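Local coordinates for protein KLLA0F20702p (Kluyveromyces lactis, PDB 5Y5A) that probably helps bring telomerase to chromosome ends, acting as its Est1 subunit and binding the telomere protein Cdc13, at residues N274-L279 with H324-T329; L367-F372 with K489-T494; H373-I378 with Q389-F394. One frame throughout, in Å; residues are numbered along the deposited sequence.

Contact 1 (N274-L279 with H324-T329); sequences NFTNLL and HIFPQT
Phe275 meets Ile325 tip to tip: its CE2 lies 3.7 Å from Ile325 CD1, and the methyl comes in at the rim of the ring, near its plane. CG of Phe275 stands anti to the backbone N (chi1 -175°), which sends the ring toward Ile325 and Phe326, both of which meet it at CE2. That CE2 is 3.9 Å from Phe326 CE2, so that the edge of the Phe326 ring receives it. The next residue, Thr276, crosses Phe326 at about a right angle; its CG2 is 4.0 Å from both CE1 and CZ of that ring. The hydroxyl of Thr276 is spent within its own helix, on the carbonyl of Ile272. The contact belongs to the all-helical Est1 DNA/RNA-binding domain, of the TPR clan: the last turn of helix 271-279 packs against the point where helix 318-325 ends and the chain turns away at Phe326. Leu279 closes the helix, and its CB lies 4.1 Å from Phe326 CE2. Its carbonyl oxygen is 3.4 Å from Phe326 CD2 and takes a hydrogen bond from Trp330 NE1. That oxygen also has the methyl CG2 of Thr329 at 4.2 Å, while Thr329 OG1 bonds to the carbonyl of Gly280. Over one face of the Phe326 ring, CG2 of the preceding Ile325 sits 3.5 Å above the plane, offset toward the rim.

Contact 2 (L367-F372 with K489-T494); sequences LLIGSF and KEFGPT
The irregular chain that follows helix 483-487 lays Phe491 and Pro493 against Ile369 and Gly370 of the long helix 339-379. The contact is wholly apolar and buried, and no hydrogen bond spans it. Ile369 CG2, anti to the backbone N, reaches Pro493 CB at 4.0 Å, the two side chains running obliquely to each other. The same methyl is 4.4 Å from Phe491 CE2. Beside it the helix presents Gly370, whose CA lies 4.1 Å from Phe491 CZ and 4.4 Å from Pro493 CG. A side chain on Gly370 would meet the tip of the Phe491 ring, and its absence lets the ring come close to the helix backbone. Phe491 and Pro493 also pack on each other: Pro493 CD stands 3.5 Å above the phenyl plane, over its centre, and covers one face of the ring. Within the helix, Ser371 OG donates to Leu367 O at 2.9 Å, from 46° above the carbonyl plane, and Ser371 N donates to the same oxygen. Lys489, two residues before Phe491, makes a cation-pi contact with an aromatic side chain of the bound peptide. Helix 421-433 covers the flank through Trp432, which touches both Ile369 and Pro493, while helix 251-263 touches the loop, Arg260 against Phe491 and Leu263 against Pro493.

Contact 3 (H373-I378 with Q389-F394); sequences HMYQMI and QSETKF
Tyr375 spans the gap between two nearly antiparallel helices (164°), whose axes stay 11.2 Å apart. Its CG stands anti to the backbone N (chi1 -177°), and the ring passes Glu391 obliquely, with CE1 4.0 Å from Glu391 CB. The hydroxyl ends against the opposing helix, OH being 3.3 Å from Ser390 CB; Ser390 OG is itself bonded to the carbonyl of Arg386. Phe394 also has CG anti to the backbone N, and the two aromatic side chains slide past each other in opposite directions. Their planes are inclined at 40°, and CD2 of Tyr375 lies 3.7 Å from CD2 of Phe394. Glu391 is extended beyond CG, and its side chain crosses that of Gln376 at about a right angle. An alanine in place of Tyr375 would probably open a gap between the helices, leaving Glu391 CB and Ser390 CB without the ring and hydroxyl they pack on. The contact joins the two arms of the helical hairpin formed by 339-379 and 385-410. With no clear hydrogen bond across it, it appears to rest mainly on packing of the Tyr375 ring against Phe394 and the carbon chain of Glu391, with Ser390 and Gln376 at its edge.

In the fold
From the N terminus, contact 1 comes first: it closes a mostly helical loop of 44 residues, joining helix 271-279 to the end of helix 318-325. It ends before contacts 2 and 3 begin. The next helix, 339-379, carries one half of both: residues 367-372 in contact 2, residues 373-378 in contact 3. Contact 3 joins it at once to helix 385-410, and this short closure nests inside the 116-residue loop that contact 2 closes with 489-494. The contacts also touch directly: His324 meets Tyr375 and Phe394, Ile325 meets Ser371, and Pro493 meets His373. Helix 339-379 also packs on contact 1 through Met374 and Ile378, all within the Est1 DNA/RNA-binding region.

Contact 1 (N274-L279 with H324-T329)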
loop_
_atom_site.group_PDB
_atom_site.type_symbol
_atom_site.label_atom_id
_atom_site.label_comp_id
_atom_site.label_asym_id
_atom_site.label_seq_id
_atom_site.Cartn_x
_atom_site.Cartn_y
_atom_site.Cartn_z
ATOM N N ASN A 274 3.416 -13.515 -3.561
ATOM C CA ASN A 274 3.026 -12.801 -4.776
ATOM C C ASN A 274 4.119 -11.887 -5.324
ATOM O O ASN A 274 4.376 -11.876 -6.534
ATOM C CB ASN A 274 1.749 -12.001 -4.533
ATOM C CG ASN A 274 0.505 -12.847 -4.696
ATOM O OD1 ASN A 274 0.010 -13.031 -5.807
ATOM N ND2 ASN A 274 0.000 -13.381 -3.590
ATOM N N PHE A 275 4.750 -11.119 -4.441
ATOM C CA PHE A 275 5.945 -10.349 -4.783
ATOM C C PHE A 275 6.987 -11.219 -5.498
ATOM O O PHE A 275 7.569 -10.824 -6.511
ATOM C CB PHE A 275 6.546 -9.747 -3.511
ATOM C CG PHE A 275 7.714 -8.833 -3.745
ATOM C CD1 PHE A 275 7.512 -7.502 -4.104
ATOM C CD2 PHE A 275 9.013 -9.282 -3.557
ATOM C CE1 PHE A 275 8.590 -6.637 -4.290
ATOM C CE2 PHE A 275 10.101 -8.420 -3.741
ATOM C CZ PHE A 275 9.882 -7.096 -4.110
ATOM N N THR A 276 7.204 -12.413 -4.959
ATOM C CA THR A 276 8.202 -13.345 -5.480
ATOM C C THR A 276 7.762 -13.946 -6.817
ATOM O O THR A 276 8.577 -14.152 -7.715
ATOM C CB THR A 276 8.465 -14.467 -4.463
ATOM O OG1 THR A 276 8.855 -13.873 -3.222
ATOM C CG2 THR A 276 9.567 -15.402 -4.936
ATOM N N ASN A 277 6.466 -14.206 -6.941
ATOM C CA ASN A 277 5.905 -14.748 -8.168
ATOM C C ASN A 277 6.100 -13.749 -9.306
ATOM O O ASN A 277 6.303 -14.133 -10.456
ATOM C CB ASN A 277 4.423 -15.080 -7.973
ATOM C CG ASN A 277 3.833 -15.884 -9.130
ATOM O OD1 ASN A 277 3.240 -15.323 -10.052
ATOM N ND2 ASN A 277 3.981 -17.210 -9.072
ATOM N N LEU A 278 6.079 -12.464 -8.959
ATOM C CA LEU A 278 6.239 -11.386 -9.928
ATOM C C LEU A 278 7.698 -11.083 -10.278
ATOM O O LEU A 278 8.026 -10.834 -11.442
ATOM C CB LEU A 278 5.568 -10.112 -9.400
ATOM C CG LEU A 278 5.690 -8.835 -10.241
ATOM C CD1 LEU A 278 5.173 -9.041 -11.661
ATOM C CD2 LEU A 278 4.948 -7.687 -9.568
ATOM N N LEU A 279 8.575 -11.097 -9.279
ATOM C CA LEU A 279 9.930 -10.585 -9.483
ATOM C C LEU A 279 11.038 -11.598 -9.275
ATOM O O LEU A 279 12.184 -11.324 -9.619
ATOM C CB LEU A 279 10.194 -9.399 -8.545
ATOM C CG LEU A 279 9.323 -8.166 -8.753
ATOM C CD1 LEU A 279 9.592 -7.139 -7.657
ATOM C CD2 LEU A 279 9.578 -7.580 -10.137
ATOM N N HIS A 324 18.425 -6.882 -7.376
ATOM C CA HIS A 324 19.042 -6.817 -6.052
ATOM C C HIS A 324 18.498 -7.902 -5.124
ATOM O O HIS A 324 19.261 -8.572 -4.423
ATOM C CB HIS A 324 18.840 -5.437 -5.427
ATOM C CG HIS A 324 19.828 -4.418 -5.901
ATOM N ND1 HIS A 324 19.518 -3.456 -6.838
ATOM C CD2 HIS A 324 21.128 -4.228 -5.582
ATOM C CE1 HIS A 324 20.583 -2.708 -7.067
ATOM N NE2 HIS A 324 21.573 -3.157 -6.319
ATOM N N ILE A 325 17.181 -8.081 -5.121
ATOM C CA ILE A 325 16.571 -9.093 -4.265
ATOM C C ILE A 325 16.767 -10.505 -4.825
ATOM O O ILE A 325 17.130 -11.417 -4.092
ATOM C CB ILE A 325 15.071 -8.817 -4.059
ATOM C CG1 ILE A 325 14.881 -7.400 -3.498
ATOM C CG2 ILE A 325 14.460 -9.850 -3.119
ATOM C CD1 ILE A 325 13.477 -7.128 -2.959
ATOM N N PHE A 326 16.546 -10.668 -6.124
ATOM C CA PHE A 326 16.637 -11.973 -6.773
ATOM C C PHE A 326 17.688 -11.982 -7.886
ATOM O O PHE A 326 17.337 -12.107 -9.062
ATOM C CB PHE A 326 15.274 -12.369 -7.358
ATOM C CG PHE A 326 14.136 -12.302 -6.370
ATOM C CD1 PHE A 326 13.932 -13.329 -5.449
ATOM C CD2 PHE A 326 13.256 -11.230 -6.377
ATOM C CE1 PHE A 326 12.883 -13.282 -4.542
ATOM C CE2 PHE A 326 12.201 -11.181 -5.476
ATOM C CZ PHE A 326 12.015 -12.212 -4.554
ATOM N N PRO A 327 18.977 -11.858 -7.525
ATOM C CA PRO A 327 20.032 -11.674 -8.532
ATOM C C PRO A 327 20.086 -12.775 -9.594
ATOM O O PRO A 327 20.294 -12.468 -10.772
ATOM C CB PRO A 327 21.321 -11.670 -7.694
ATOM C CG PRO A 327 20.965 -12.391 -6.433
ATOM C CD PRO A 327 19.535 -11.984 -6.166
ATOM N N GLN A 328 19.881 -14.028 -9.195
ATOM C CA GLN A 328 19.987 -15.147 -10.122
ATOM C C GLN A 328 18.881 -15.119 -11.164
ATOM O O GLN A 328 19.125 -15.374 -12.341
ATOM C CB GLN A 328 19.954 -16.474 -9.366
ATOM C CG GLN A 328 21.170 -16.684 -8.501
ATOM C CD GLN A 328 22.448 -16.539 -9.295
ATOM O OE1 GLN A 328 22.642 -17.220 -10.303
ATOM N NE2 GLN A 328 23.319 -15.634 -8.859
ATOM N N THR A 329 17.666 -14.813 -10.721
ATOM C CA THR A 329 16.531 -14.716 -11.622
ATOM C C THR A 329 16.776 -13.644 -12.683
ATOM O O THR A 329 16.405 -13.817 -13.833
ATOM C CB THR A 329 15.232 -14.404 -10.857
ATOM O OG1 THR A 329 14.999 -15.422 -9.871
ATOM C CG2 THR A 329 14.038 -14.338 -11.809
#

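Contact 2 (L367-F372 with K489-T494)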
loop_
_atom_site.group_PDB
_atom_site.type_symbol
_atom_site.label_atom_id
_atom_site.label_comp_id
_atom_site.label_asym_id
_atom_site.label_seq_id
_atom_site.Cartn_x
_atom_site.Cartn_y
_atom_site.Cartn_z
ATOM N N LEU A 367 7.711 2.149 -2.944
ATOM C CA LEU A 367 8.003 0.777 -3.359
ATOM C C LEU A 367 9.464 0.421 -3.053
ATOM O O LEU A 367 9.755 -0.618 -2.464
ATOM C CB LEU A 367 7.721 0.600 -4.848
ATOM C CG LEU A 367 8.264 -0.655 -5.533
ATOM C CD1 LEU A 367 7.536 -1.914 -5.046
ATOM C CD2 LEU A 367 8.144 -0.526 -7.043
ATOM N N LEU A 368 10.368 1.313 -3.447
ATOM C CA LEU A 368 11.803 1.118 -3.282
ATOM C C LEU A 368 12.220 1.040 -1.815
ATOM O O LEU A 368 12.982 0.149 -1.423
ATOM C CB LEU A 368 12.560 2.252 -3.982
ATOM C CG LEU A 368 14.078 2.132 -4.014
ATOM C CD1 LEU A 368 14.484 0.860 -4.756
ATOM C CD2 LEU A 368 14.695 3.380 -4.645
ATOM N N ILE A 369 11.726 1.974 -1.004
ATOM C CA ILE A 369 11.985 1.945 0.440
ATOM C C ILE A 369 11.491 0.629 1.035
ATOM O O ILE A 369 12.219 -0.060 1.751
ATOM C CB ILE A 369 11.310 3.136 1.161
ATOM C CG1 ILE A 369 12.161 4.392 0.993
ATOM C CG2 ILE A 369 11.116 2.843 2.663
ATOM C CD1 ILE A 369 11.452 5.677 1.385
ATOM N N GLY A 370 10.247 0.283 0.725
ATOM C CA GLY A 370 9.683 -0.984 1.146
ATOM C C GLY A 370 10.497 -2.174 0.666
ATOM O O GLY A 370 10.687 -3.133 1.400
ATOM N N SER A 371 10.999 -2.100 -0.560
ATOM C CA SER A 371 11.759 -3.201 -1.136
ATOM C C SER A 371 13.059 -3.523 -0.407
ATOM O O SER A 371 13.564 -4.646 -0.514
ATOM C CB SER A 371 12.063 -2.914 -2.602
ATOM O OG SER A 371 10.891 -3.115 -3.377
ATOM N N PHE A 372 13.614 -2.556 0.320
ATOM C CA PHE A 372 14.818 -2.833 1.104
ATOM C C PHE A 372 14.471 -3.800 2.231
ATOM O O PHE A 372 15.278 -4.656 2.600
ATOM C CB PHE A 372 15.444 -1.545 1.675
ATOM C CG PHE A 372 16.632 -1.800 2.591
ATOM C CD1 PHE A 372 17.880 -2.106 2.064
ATOM C CD2 PHE A 372 16.495 -1.723 3.969
ATOM C CE1 PHE A 372 18.966 -2.344 2.890
ATOM C CE2 PHE A 372 17.584 -1.964 4.813
ATOM C CZ PHE A 372 18.818 -2.274 4.273
ATOM N N LYS A 489 -0.198 5.234 6.550
ATOM C CA LYS A 489 -0.631 4.770 7.871
ATOM C C LYS A 489 -0.398 3.263 7.987
ATOM O O LYS A 489 -0.754 2.520 7.081
ATOM C CB LYS A 489 -2.103 5.111 8.118
ATOM C CG LYS A 489 -2.360 6.599 8.234
ATOM C CD LYS A 489 -3.834 6.947 8.150
ATOM C CE LYS A 489 -4.551 6.667 9.457
ATOM N NZ LYS A 489 -5.884 7.338 9.483
ATOM N N GLU A 490 0.242 2.848 9.082
ATOM C CA GLU A 490 0.569 1.442 9.387
ATOM C C GLU A 490 1.633 0.817 8.478
ATOM O O GLU A 490 1.834 -0.402 8.499
ATOM C CB GLU A 490 -0.691 0.577 9.351
ATOM C CG GLU A 490 -1.808 1.095 10.237
ATOM C CD GLU A 490 -1.609 0.805 11.723
ATOM O OE1 GLU A 490 -0.454 0.643 12.188
ATOM O OE2 GLU A 490 -2.632 0.736 12.436
ATOM N N PHE A 491 2.308 1.652 7.689
ATOM C CA PHE A 491 3.463 1.227 6.896
ATOM C C PHE A 491 4.653 0.969 7.816
ATOM O O PHE A 491 5.147 1.893 8.457
ATOM C CB PHE A 491 3.807 2.299 5.863
ATOM C CG PHE A 491 4.839 1.892 4.843
ATOM C CD1 PHE A 491 4.695 0.724 4.106
ATOM C CD2 PHE A 491 5.919 2.726 4.570
ATOM C CE1 PHE A 491 5.629 0.372 3.136
ATOM C CE2 PHE A 491 6.852 2.383 3.602
ATOM C CZ PHE A 491 6.703 1.199 2.882
ATOM N N GLY A 492 5.107 -0.278 7.880
ATOM C CA GLY A 492 6.180 -0.659 8.791
ATOM C C GLY A 492 7.503 0.094 8.695
ATOM O O GLY A 492 8.064 0.478 9.713
ATOM N N PRO A 493 8.024 0.307 7.473
ATOM C CA PRO A 493 9.345 0.954 7.403
ATOM C C PRO A 493 9.420 2.374 7.984
ATOM O O PRO A 493 10.505 2.810 8.343
ATOM C CB PRO A 493 9.628 0.974 5.903
ATOM C CG PRO A 493 8.924 -0.247 5.402
ATOM C CD PRO A 493 7.638 -0.277 6.180
ATOM N N THR A 494 8.298 3.079 8.064
ATOM C CA THR A 494 8.283 4.397 8.693
ATOM C C THR A 494 7.662 4.293 10.087
ATOM O O THR A 494 7.261 5.296 10.682
ATOM C CB THR A 494 7.516 5.431 7.833
ATOM O OG1 THR A 494 6.269 4.867 7.400
ATOM C CG2 THR A 494 8.343 5.812 6.594
#

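Contact 3 (H373-I378 with Q389-F394)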
loop_
_atom_site.group_PDB
_atom_site.type_symbol
_atom_site.label_atom_id
_atom_site.label_comp_id
_atom_site.label_asym_id
_atom_site.label_seq_id
_atom_site.Cartn_x
_atom_site.Cartn_y
_atom_site.Cartn_z
ATOM N N HIS A 373 13.266 -3.669 2.775
ATOM C CA HIS A 373 12.835 -4.561 3.847
ATOM C C HIS A 373 12.295 -5.869 3.269
ATOM O O HIS A 373 12.357 -6.895 3.921
ATOM C CB HIS A 373 11.791 -3.880 4.731
ATOM C CG HIS A 373 12.270 -2.595 5.334
ATOM N ND1 HIS A 373 12.920 -2.541 6.549
ATOM C CD2 HIS A 373 12.225 -1.323 4.871
ATOM C CE1 HIS A 373 13.241 -1.288 6.816
ATOM N NE2 HIS A 373 12.829 -0.528 5.817
ATOM N N MET A 374 11.770 -5.831 2.046
ATOM C CA MET A 374 11.470 -7.076 1.333
ATOM C C MET A 374 12.766 -7.887 1.213
ATOM O O MET A 374 12.797 -9.082 1.510
ATOM C CB MET A 374 10.876 -6.804 -0.053
ATOM C CG MET A 374 9.543 -6.047 -0.035
ATOM S SD MET A 374 8.241 -6.907 0.885
ATOM C CE MET A 374 7.810 -8.206 -0.277
ATOM N N TYR A 375 13.829 -7.213 0.776
ATOM C CA TYR A 375 15.154 -7.816 0.663
ATOM C C TYR A 375 15.571 -8.529 1.957
ATOM O O TYR A 375 16.075 -9.653 1.913
ATOM C CB TYR A 375 16.203 -6.745 0.294
ATOM C CG TYR A 375 17.618 -7.277 0.089
ATOM C CD1 TYR A 375 18.399 -7.672 1.166
ATOM C CD2 TYR A 375 18.171 -7.372 -1.188
ATOM C CE1 TYR A 375 19.674 -8.161 0.992
ATOM C CE2 TYR A 375 19.459 -7.861 -1.371
ATOM C CZ TYR A 375 20.202 -8.249 -0.272
ATOM O OH TYR A 375 21.476 -8.731 -0.426
ATOM N N GLN A 376 15.383 -7.877 3.099
ATOM C CA GLN A 376 15.850 -8.453 4.363
ATOM C C GLN A 376 15.001 -9.633 4.779
ATOM O O GLN A 376 15.515 -10.592 5.344
ATOM C CB GLN A 376 15.869 -7.394 5.471
ATOM C CG GLN A 376 16.811 -6.224 5.182
ATOM C CD GLN A 376 16.985 -5.321 6.381
ATOM O OE1 GLN A 376 18.110 -5.025 6.789
ATOM N NE2 GLN A 376 15.869 -4.888 6.966
ATOM N N MET A 377 13.703 -9.578 4.505
ATOM C CA MET A 377 12.846 -10.712 4.841
ATOM C C MET A 377 13.108 -11.886 3.911
ATOM O O MET A 377 13.070 -13.031 4.335
ATOM C CB MET A 377 11.373 -10.332 4.788
ATOM C CG MET A 377 10.942 -9.373 5.879
ATOM S SD MET A 377 9.219 -8.918 5.640
ATOM C CE MET A 377 8.404 -10.378 6.270
ATOM N N ILE A 378 13.392 -11.595 2.646
ATOM C CA ILE A 378 13.540 -12.655 1.650
ATOM C C ILE A 378 14.924 -13.304 1.716
ATOM O O ILE A 378 15.042 -14.528 1.639
ATOM C CB ILE A 378 13.263 -12.107 0.221
ATOM C CG1 ILE A 378 11.758 -11.860 0.045
ATOM C CG2 ILE A 378 13.776 -13.069 -0.840
ATOM C CD1 ILE A 378 11.392 -11.039 -1.184
ATOM N N GLN A 389 27.869 -7.082 1.677
ATOM C CA GLN A 389 28.168 -6.249 0.519
ATOM C C GLN A 389 26.987 -6.176 -0.455
ATOM O O GLN A 389 26.724 -5.119 -1.027
ATOM C CB GLN A 389 29.424 -6.762 -0.186
ATOM C CG GLN A 389 30.680 -6.611 0.669
ATOM C CD GLN A 389 31.886 -7.341 0.106
ATOM O OE1 GLN A 389 31.754 -8.220 -0.747
ATOM N NE2 GLN A 389 33.073 -6.980 0.585
ATOM N N SER A 390 26.276 -7.289 -0.628
ATOM C CA SER A 390 25.075 -7.324 -1.462
ATOM C C SER A 390 23.997 -6.404 -0.908
ATOM O O SER A 390 23.372 -5.653 -1.649
ATOM C CB SER A 390 24.521 -8.748 -1.572
ATOM O OG SER A 390 25.398 -9.577 -2.307
ATOM N N GLU A 391 23.782 -6.480 0.399
ATOM C CA GLU A 391 22.820 -5.617 1.075
ATOM C C GLU A 391 23.254 -4.151 0.977
ATOM O O GLU A 391 22.434 -3.263 0.751
ATOM C CB GLU A 391 22.660 -6.054 2.540
ATOM C CG GLU A 391 21.665 -5.237 3.353
ATOM C CD GLU A 391 21.258 -5.925 4.653
ATOM O OE1 GLU A 391 20.924 -5.217 5.626
ATOM O OE2 GLU A 391 21.257 -7.175 4.701
ATOM N N THR A 392 24.551 -3.904 1.126
ATOM C CA THR A 392 25.099 -2.551 1.018
ATOM C C THR A 392 24.930 -1.988 -0.400
ATOM O O THR A 392 24.613 -0.800 -0.581
ATOM C CB THR A 392 26.592 -2.537 1.416
ATOM O OG1 THR A 392 26.716 -2.978 2.769
ATOM C CG2 THR A 392 27.199 -1.145 1.286
ATOM N N LYS A 393 25.129 -2.843 -1.402
ATOM C CA LYS A 393 24.956 -2.441 -2.799
ATOM C C LYS A 393 23.523 -1.972 -3.078
ATOM O O LYS A 393 23.313 -1.042 -3.856
ATOM C CB LYS A 393 25.318 -3.592 -3.747
ATOM C CG LYS A 393 26.803 -3.894 -3.854
ATOM C CD LYS A 393 27.543 -2.751 -4.514
ATOM C CE LYS A 393 29.015 -3.073 -4.696
ATOM N NZ LYS A 393 29.721 -1.945 -5.363
ATOM N N PHE A 394 22.542 -2.615 -2.447
ATOM C CA PHE A 394 21.139 -2.239 -2.646
ATOM C C PHE A 394 20.876 -0.876 -2.016
ATOM O O PHE A 394 20.225 -0.022 -2.608
ATOM C CB PHE A 394 20.185 -3.290 -2.054
ATOM C CG PHE A 394 18.737 -3.122 -2.492
ATOM C CD1 PHE A 394 18.408 -2.333 -3.591
ATOM C CD2 PHE A 394 17.711 -3.745 -1.794
ATOM C CE1 PHE A 394 17.085 -2.177 -3.996
ATOM C CE2 PHE A 394 16.375 -3.591 -2.189
ATOM C CZ PHE A 394 16.067 -2.804 -3.292
#